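Local atomic coordinates of citrate synthase (Sulfolobus solfataricus, PDB entry 1O7X), a protein that belongs to the citrate synthase family of enzymes, forming a largely helical, two-subunit assembly. Residues 95-103 and 127-135. Sequence-based numbering, arbitrary orientation.
Sequences LLEVGTAAL and MATLVANVY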
ATOM      1  N   LEU A  95       0.850  -4.313  12.616  1.00 25.26           N
ATOM      2  CA  LEU A  95       0.486  -5.725  12.782  1.00 25.82           C
ATOM      3  C   LEU A  95      -0.654  -6.014  11.826  1.00 27.26           C
ATOM      4  O   LEU A  95      -0.650  -7.096  11.271  1.00 29.42           O
ATOM      5  CB  LEU A  95       0.106  -6.089  14.201  1.00 26.11           C
ATOM      6  CG  LEU A  95       1.119  -6.086  15.340  1.00 25.82           C
ATOM      7  CD1 LEU A  95       0.459  -6.375  16.683  1.00 24.71           C
ATOM      8  CD2 LEU A  95       2.218  -7.110  15.121  1.00 25.41           C
ATOM      9  N   LEU A  96      -1.608  -5.102  11.620  1.00 28.09           N
ATOM     10  CA  LEU A  96      -2.710  -5.338  10.702  1.00 27.20           C
ATOM     11  C   LEU A  96      -2.149  -5.536   9.301  1.00 27.00           C
ATOM     12  O   LEU A  96      -2.375  -6.593   8.712  1.00 26.72           O
ATOM     13  CB  LEU A  96      -3.697  -4.195  10.769  1.00 28.45           C
ATOM     14  CG  LEU A  96      -5.055  -4.252  11.433  1.00 28.18           C
ATOM     15  CD1 LEU A  96      -5.417  -5.608  12.016  1.00 27.51           C
ATOM     16  CD2 LEU A  96      -5.152  -3.140  12.476  1.00 27.43           C
ATOM     17  N   GLU A  97      -1.350  -4.613   8.806  1.00 27.66           N
ATOM     18  CA  GLU A  97      -0.612  -4.710   7.547  1.00 28.28           C
ATOM     19  C   GLU A  97       0.008  -6.095   7.340  1.00 28.50           C
ATOM     20  O   GLU A  97      -0.115  -6.787   6.304  1.00 29.00           O
ATOM     21  CB  GLU A  97       0.441  -3.622   7.639  1.00 28.93           C
ATOM     22  CG  GLU A  97       1.015  -2.850   6.476  1.00 30.96           C
ATOM     23  CD  GLU A  97       1.929  -1.751   6.996  1.00 32.42           C
ATOM     24  OE1 GLU A  97       2.869  -2.104   7.752  1.00 34.74           O
ATOM     25  OE2 GLU A  97       1.780  -0.549   6.736  1.00 32.31           O
ATOM     26  N   VAL A  98       0.710  -6.606   8.355  1.00 26.63           N
ATOM     27  CA  VAL A  98       1.289  -7.938   8.252  1.00 27.02           C
ATOM     28  C   VAL A  98       0.219  -8.994   8.016  1.00 27.41           C
ATOM     29  O   VAL A  98       0.391  -9.948   7.265  1.00 26.81           O
ATOM     30  CB  VAL A  98       2.043  -8.245   9.553  1.00 27.39           C
ATOM     31  CG1 VAL A  98       2.480  -9.686   9.570  1.00 27.62           C
ATOM     32  CG2 VAL A  98       3.248  -7.342   9.709  1.00 27.60           C
ATOM     33  N   GLY A  99      -0.883  -8.939   8.771  1.00 28.22           N
ATOM     34  CA  GLY A  99      -1.982  -9.880   8.684  1.00 27.88           C
ATOM     35  C   GLY A  99      -2.712  -9.805   7.348  1.00 28.75           C
ATOM     36  O   GLY A  99      -3.120 -10.852   6.824  1.00 29.06           O
ATOM     37  N   THR A 100      -2.878  -8.605   6.782  1.00 27.99           N
ATOM     38  CA  THR A 100      -3.585  -8.523   5.503  1.00 28.83           C
ATOM     39  C   THR A 100      -2.692  -8.991   4.364  1.00 28.80           C
ATOM     40  O   THR A 100      -3.148  -9.631   3.416  1.00 28.57           O
ATOM     41  CB  THR A 100      -4.113  -7.096   5.278  1.00 29.85           C
ATOM     42  OG1 THR A 100      -3.134  -6.195   5.823  1.00 31.20           O
ATOM     43  CG2 THR A 100      -5.429  -6.867   6.003  1.00 29.60           C
ATOM     44  N   ALA A 101      -1.393  -8.681   4.468  1.00 27.29           N
ATOM     45  CA  ALA A 101      -0.411  -9.206   3.534  1.00 25.66           C
ATOM     46  C   ALA A 101      -0.372 -10.729   3.672  1.00 25.24           C
ATOM     47  O   ALA A 101      -0.373 -11.454   2.656  1.00 25.08           O
ATOM     48  CB  ALA A 101       0.971  -8.600   3.734  1.00 25.22           C
ATOM     49  N   ALA A 102      -0.375 -11.241   4.912  1.00 24.38           N
ATOM     50  CA  ALA A 102      -0.340 -12.721   4.994  1.00 24.87           C
ATOM     51  C   ALA A 102      -1.555 -13.260   4.263  1.00 24.56           C
ATOM     52  O   ALA A 102      -1.364 -13.926   3.248  1.00 22.30           O
ATOM     53  CB  ALA A 102      -0.043 -13.254   6.368  1.00 23.85           C
ATOM     54  N   LEU A 103      -2.777 -12.837   4.566  1.00 27.38           N
ATOM     55  CA  LEU A 103      -3.965 -13.270   3.822  1.00 28.84           C
ATOM     56  C   LEU A 103      -3.943 -13.047   2.312  1.00 29.56           C
ATOM     57  O   LEU A 103      -4.434 -13.863   1.509  1.00 28.61           O
ATOM     58  CB  LEU A 103      -5.187 -12.564   4.419  1.00 28.93           C
ATOM     59  CG  LEU A 103      -5.717 -13.104   5.756  1.00 27.90           C
ATOM     60  CD1 LEU A 103      -6.629 -12.086   6.423  1.00 26.10           C
ATOM     61  CD2 LEU A 103      -6.442 -14.404   5.472  1.00 27.68           C
ATOM     62  N   MET A 127     -11.373  -9.337   9.058  1.00 29.95           N
ATOM     63  CA  MET A 127     -10.800  -8.162   9.688  1.00 31.03           C
ATOM     64  C   MET A 127     -11.163  -8.131  11.175  1.00 31.36           C
ATOM     65  O   MET A 127     -10.301  -7.920  12.034  1.00 30.98           O
ATOM     66  CB  MET A 127     -11.210  -6.845   9.027  1.00 32.06           C
ATOM     67  CG  MET A 127     -10.278  -6.376   7.931  1.00 32.96           C
ATOM     68  SD  MET A 127      -8.741  -5.573   8.379  1.00 31.48           S
ATOM     69  CE  MET A 127      -8.334  -6.219   9.978  1.00 31.37           C
ATOM     70  N   ALA A 128     -12.414  -8.460  11.517  1.00 31.14           N
ATOM     71  CA  ALA A 128     -12.757  -8.557  12.935  1.00 31.30           C
ATOM     72  C   ALA A 128     -11.808  -9.494  13.670  1.00 30.17           C
ATOM     73  O   ALA A 128     -11.367  -9.182  14.786  1.00 30.25           O
ATOM     74  CB  ALA A 128     -14.199  -8.990  13.121  1.00 32.86           C
ATOM     75  N   THR A 129     -11.511 -10.657  13.110  1.00 29.72           N
ATOM     76  CA  THR A 129     -10.572 -11.608  13.719  1.00 29.53           C
ATOM     77  C   THR A 129      -9.173 -10.994  13.850  1.00 28.36           C
ATOM     78  O   THR A 129      -8.552 -11.032  14.917  1.00 26.86           O
ATOM     79  CB  THR A 129     -10.526 -12.899  12.874  1.00 29.75           C
ATOM     80  OG1 THR A 129     -11.829 -13.490  12.953  1.00 30.46           O
ATOM     81  CG2 THR A 129      -9.504 -13.904  13.340  1.00 29.78           C
ATOM     82  N   LEU A 130      -8.709 -10.346  12.774  1.00 27.19           N
ATOM     83  CA  LEU A 130      -7.412  -9.696  12.781  1.00 27.45           C
ATOM     84  C   LEU A 130      -7.348  -8.708  13.935  1.00 27.98           C
ATOM     85  O   LEU A 130      -6.565  -8.849  14.889  1.00 28.30           O
ATOM     86  CB  LEU A 130      -7.063  -9.066  11.433  1.00 27.99           C
ATOM     87  CG  LEU A 130      -6.568 -10.011  10.319  1.00 28.47           C
ATOM     88  CD1 LEU A 130      -6.111  -9.263   9.070  1.00 26.80           C
ATOM     89  CD2 LEU A 130      -5.424 -10.901  10.792  1.00 27.87           C
ATOM     90  N   VAL A 131      -8.238  -7.720  13.907  1.00 27.55           N
ATOM     91  CA  VAL A 131      -8.318  -6.704  14.944  1.00 26.45           C
ATOM     92  C   VAL A 131      -8.427  -7.292  16.335  1.00 27.86           C
ATOM     93  O   VAL A 131      -7.712  -6.914  17.290  1.00 29.01           O
ATOM     94  CB  VAL A 131      -9.509  -5.800  14.628  1.00 25.38           C
ATOM     95  CG1 VAL A 131      -9.596  -4.636  15.592  1.00 26.50           C
ATOM     96  CG2 VAL A 131      -9.347  -5.292  13.204  1.00 25.46           C
ATOM     97  N   ALA A 132      -9.294  -8.298  16.497  1.00 27.85           N
ATOM     98  CA  ALA A 132      -9.416  -8.906  17.827  1.00 27.79           C
ATOM     99  C   ALA A 132      -8.064  -9.442  18.261  1.00 27.64           C
ATOM    100  O   ALA A 132      -7.628  -9.131  19.372  1.00 26.51           O
ATOM    101  CB  ALA A 132     -10.510  -9.955  17.796  1.00 28.50           C
ATOM    102  N   ASN A 133      -7.389 -10.195  17.374  1.00 28.00           N
ATOM    103  CA  ASN A 133      -6.103 -10.813  17.713  1.00 26.95           C
ATOM    104  C   ASN A 133      -4.883  -9.937  17.730  1.00 25.90           C
ATOM    105  O   ASN A 133      -3.911 -10.255  18.420  1.00 24.57           O
ATOM    106  CB  ASN A 133      -5.915 -12.059  16.844  1.00 27.55           C
ATOM    107  CG  ASN A 133      -6.962 -13.049  17.360  1.00 28.74           C
ATOM    108  OD1 ASN A 133      -6.775 -13.525  18.480  1.00 29.18           O
ATOM    109  ND2 ASN A 133      -7.998 -13.272  16.572  1.00 28.43           N
ATOM    110  N   VAL A 134      -4.923  -8.777  17.088  1.00 26.14           N
ATOM    111  CA  VAL A 134      -3.792  -7.838  17.195  1.00 26.85           C
ATOM    112  C   VAL A 134      -3.846  -7.325  18.639  1.00 28.76           C
ATOM    113  O   VAL A 134      -2.810  -7.149  19.278  1.00 30.01           O
ATOM    114  CB  VAL A 134      -3.903  -6.686  16.202  1.00 26.12           C
ATOM    115  CG1 VAL A 134      -3.085  -5.477  16.651  1.00 26.96           C
ATOM    116  CG2 VAL A 134      -3.510  -7.139  14.809  1.00 25.11           C
ATOM    117  N   TYR A 135      -5.071  -7.091  19.132  1.00 28.75           N
ATOM    118  CA  TYR A 135      -5.260  -6.704  20.506  1.00 30.01           C
ATOM    119  C   TYR A 135      -4.770  -7.767  21.486  1.00 31.23           C
ATOM    120  O   TYR A 135      -4.000  -7.446  22.400  1.00 30.91           O
ATOM    121  CB  TYR A 135      -6.743  -6.444  20.781  1.00 30.66           C
ATOM    122  CG  TYR A 135      -7.051  -6.212  22.240  1.00 32.03           C
ATOM    123  CD1 TYR A 135      -6.329  -5.268  22.962  1.00 32.86           C
ATOM    124  CD2 TYR A 135      -8.023  -6.938  22.913  1.00 33.06           C
ATOM    125  CE1 TYR A 135      -6.596  -5.014  24.292  1.00 33.08           C
ATOM    126  CE2 TYR A 135      -8.286  -6.710  24.257  1.00 33.17           C
ATOM    127  CZ  TYR A 135      -7.590  -5.734  24.932  1.00 33.27           C
ATOM    128  OH  TYR A 135      -7.852  -5.453  26.257  1.00 33.91           O
TER
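Leu96 and Leu130 interlock as reciprocal knobs in holes within the largely helical citrate synthase fold, where segments 95-103 and 127-135, on helices 92-106 and 116-138, run at 139° between their N-to-C directions, nearer antiparallel than parallel. The contact is buried and apolar. Leu96 settles among Met127, Leu130, Val131 and Val134: its CD1 lies 3.6 Å from Met127 CE and 3.7 Å from Val134 CG2. The flexible thioether of Met127 suits this buried place, since bends at chi2 and chi3 (-79° and 27°) turn its methyl onto the leucine.

In return, Leu130 enters the hole formed by Leu96, Gly99, Thr100 and Leu103. Gly99, lacking a side chain, lets the leucine rest on bare backbone, with Leu130 CD1 3.8 Å from Gly99 C. Thr100 turns its methyl to Leu130, while its hydroxyl lies near the carbonyls of Leu96 and Glu97 in its own helix. Beyond the pair, Val79 and Ile83 of helix 77-85 also touch Leu130, and Leu210 of helix 202-213 touches Leu96.

At one end, the beta-branched Val134 touches two leucines, CG1 meeting Leu95 and CG2 lying against both Leu96 CD1 and Leu95 CB. At the other, Leu103 and Leu130 meet tip to tip, CD1 to CD1, at 3.9 Å.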